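PDB 6HCP: BauA from Acinetobacter baumannii, which serves as the outer-membrane transporter for uptake of the ferric siderophore preacinetobactin and belongs to the TonB-dependent receptor family. Local coordinates for residues Val164-Ala169 with Gly203-Gly208. Sequence-based numbering, arbitrary orientation.
With C8E ((hydroxyethyloxy)tri(ethyloxy)octane), chain B.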
loop_
_atom_site.group_PDB
_atom_site.type_symbol
_atom_site.label_atom_id
_atom_site.label_comp_id
_atom_site.label_asym_id
_atom_site.label_seq_id
_atom_site.Cartn_x
_atom_site.Cartn_y
_atom_site.Cartn_z
ATOM N N VAL A 164 -2.490 -19.217 -31.170
ATOM C CA VAL A 164 -2.190 -18.895 -32.560
ATOM C C VAL A 164 -0.841 -18.175 -32.583
ATOM O O VAL A 164 -0.665 -17.156 -31.909
ATOM C CB VAL A 164 -3.302 -18.028 -33.167
ATOM C CG1 VAL A 164 -2.980 -17.597 -34.595
ATOM C CG2 VAL A 164 -4.654 -18.713 -33.096
ATOM N N THR A 165 0.127 -18.735 -33.304
ATOM C CA THR A 165 1.490 -18.218 -33.282
ATOM C C THR A 165 1.591 -16.948 -34.142
ATOM O O THR A 165 0.695 -16.636 -34.942
ATOM C CB THR A 165 2.502 -19.269 -33.750
ATOM O OG1 THR A 165 2.123 -19.681 -35.065
ATOM C CG2 THR A 165 2.567 -20.447 -32.806
ATOM N N LYS A 166 2.690 -16.222 -33.939
ATOM C CA LYS A 166 2.978 -14.974 -34.672
ATOM C C LYS A 166 3.716 -15.292 -35.985
ATOM O O LYS A 166 4.706 -16.033 -35.981
ATOM C CB LYS A 166 3.896 -14.076 -33.839
ATOM C CG LYS A 166 3.280 -13.433 -32.610
ATOM C CD LYS A 166 4.348 -12.831 -31.693
ATOM C CE LYS A 166 3.779 -11.909 -30.632
ATOM N NZ LYS A 166 4.847 -11.353 -29.767
ATOM N N TYR A 167 3.302 -14.621 -37.063
ATOM C CA TYR A 167 4.045 -14.633 -38.326
ATOM C C TYR A 167 4.369 -13.181 -38.736
ATOM O O TYR A 167 3.771 -12.217 -38.225
ATOM C CB TYR A 167 3.228 -15.370 -39.391
ATOM C CG TYR A 167 2.909 -16.810 -39.049
ATOM C CD1 TYR A 167 3.895 -17.787 -39.070
ATOM C CD2 TYR A 167 1.642 -17.172 -38.619
ATOM C CE1 TYR A 167 3.614 -19.104 -38.732
ATOM C CE2 TYR A 167 1.344 -18.484 -38.288
ATOM C CZ TYR A 167 2.330 -19.452 -38.332
ATOM O OH TYR A 167 2.027 -20.741 -37.976
ATOM N N ALA A 168 5.300 -13.034 -39.683
ATOM C CA ALA A 168 5.815 -11.719 -40.072
ATOM C C ALA A 168 4.738 -10.910 -40.786
ATOM O O ALA A 168 4.159 -11.355 -41.773
ATOM C CB ALA A 168 7.039 -11.871 -40.936
ATOM N N ALA A 169 4.492 -9.700 -40.279
ATOM C CA ALA A 169 3.719 -8.691 -41.000
ATOM C C ALA A 169 4.526 -8.178 -42.212
ATOM O O ALA A 169 5.737 -8.401 -42.323
ATOM C CB ALA A 169 3.354 -7.563 -40.061
ATOM N N GLY A 203 7.977 -15.273 -44.905
ATOM C CA GLY A 203 8.006 -14.518 -43.647
ATOM C C GLY A 203 8.828 -15.226 -42.590
ATOM O O GLY A 203 8.824 -16.462 -42.498
ATOM N N VAL A 204 9.582 -14.437 -41.817
ATOM C CA VAL A 204 10.318 -14.917 -40.662
ATOM C C VAL A 204 9.949 -14.033 -39.458
ATOM O O VAL A 204 10.045 -12.794 -39.525
ATOM C CB VAL A 204 11.831 -14.878 -40.914
ATOM C CG1 VAL A 204 12.591 -15.342 -39.694
ATOM C CG2 VAL A 204 12.237 -15.672 -42.153
ATOM N N ARG A 205 9.547 -14.670 -38.355
ATOM C CA ARG A 205 9.205 -13.945 -37.099
ATOM C C ARG A 205 9.864 -14.661 -35.915
ATOM O O ARG A 205 9.705 -15.857 -35.736
ATOM C CB ARG A 205 7.679 -13.835 -36.981
ATOM C CG ARG A 205 7.197 -13.102 -35.734
ATOM C CD ARG A 205 6.757 -11.684 -36.008
ATOM N NE ARG A 205 6.245 -11.027 -34.817
ATOM C CZ ARG A 205 5.031 -10.528 -34.710
ATOM N NH1 ARG A 205 4.147 -10.725 -35.671
ATOM N NH2 ARG A 205 4.701 -9.833 -33.632
ATOM N N ILE A 206 10.675 -13.931 -35.145
ATOM C CA ILE A 206 11.478 -14.513 -34.106
ATOM C C ILE A 206 11.143 -13.809 -32.781
ATOM O O ILE A 206 11.108 -12.593 -32.735
ATOM C CB ILE A 206 12.979 -14.393 -34.443
ATOM C CG1 ILE A 206 13.334 -15.077 -35.766
ATOM C CG2 ILE A 206 13.832 -14.937 -33.326
ATOM C CD1 ILE A 206 14.709 -14.708 -36.269
ATOM N N ASN A 207 10.954 -14.589 -31.712
ATOM C CA ASN A 207 10.785 -14.033 -30.381
ATOM C C ASN A 207 11.814 -14.675 -29.465
ATOM O O ASN A 207 12.064 -15.884 -29.543
ATOM C CB ASN A 207 9.357 -14.220 -29.858
ATOM C CG ASN A 207 8.365 -13.272 -30.477
ATOM O OD1 ASN A 207 8.022 -12.250 -29.882
ATOM N ND2 ASN A 207 7.904 -13.592 -31.680
ATOM N N GLY A 208 12.415 -13.854 -28.597
ATOM C CA GLY A 208 13.290 -14.322 -27.560
ATOM C C GLY A 208 12.988 -13.608 -26.251
ATOM O O GLY A 208 12.711 -12.422 -26.248
HETATM C C1 C8E B . 16.570 -22.778 -22.755
HETATM C C2 C8E B . 15.309 -22.178 -23.342
HETATM C C3 C8E B . 15.572 -21.210 -24.496
HETATM C C4 C8E B . 16.550 -20.099 -24.120
HETATM C C5 C8E B . 16.527 -18.956 -25.135
HETATM C C6 C8E B . 16.939 -17.636 -24.494
HETATM C C7 C8E B . 16.696 -16.446 -25.414
HETATM C C8 C8E B . 17.192 -15.155 -24.763
HETATM O O9 C8E B . 16.459 -14.024 -25.250
HETATM C C10 C8E B . 16.827 -12.787 -24.642
HETATM C C11 C8E B . 16.316 -11.649 -25.499
HETATM O O12 C8E B . 15.997 -10.542 -24.665
#
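The methylene chain of Lys-166 passes obliquely over one face of the Arg-205 guanidinium. Lys-166 CB lies 3.7 Å above the guanidinium plane, offset toward its rim, and farther along Lys-166 CD comes within 3.6 Å of Arg-205 NH2. Arg-205 CG is anti to the backbone N (chi1 -180°), beside Lys-166 CB and O, and the bend at chi2 (102°) sets CD beside the Tyr-167 carbonyl. Arg-205 NH1 donates to Tyr-167 O (3.0 Å) in a moderately bent bond (N-H...O 148°); the acceptor is almost in the guanidinium plane, whereas NH1 stands well above the carbonyl plane. Beyond CG the lysine chain is extended and crosses Asn-207 at about a right angle; Lys-166 NZ makes a weak hydrogen bond to Asn-207 OD1 (3.3 Å). Lys-166 NZ and Arg-205 NH2 are 4.2 Å apart; Asp-191 forms salt bridges with both side chains and probably offsets their repulsion. NZ also donates to Glu-133 O, and Asn-207 OD1 is also hydrogen-bonded to His-189 NE2. Ala-168 CB rests 3.4 Å from Val-204 O and 3.9 Å from Gly-203 CA, the absence of a side chain at Gly-203 leaving room for this methyl. This is a plug-to-barrel-wall contact of the TonB-dependent receptor fold: where the chain leaves plug strand 159-165 for the first barrel strand, 173-181, it meets strand 202-212, flanked by antiparallel strands 184-196 and 221-234.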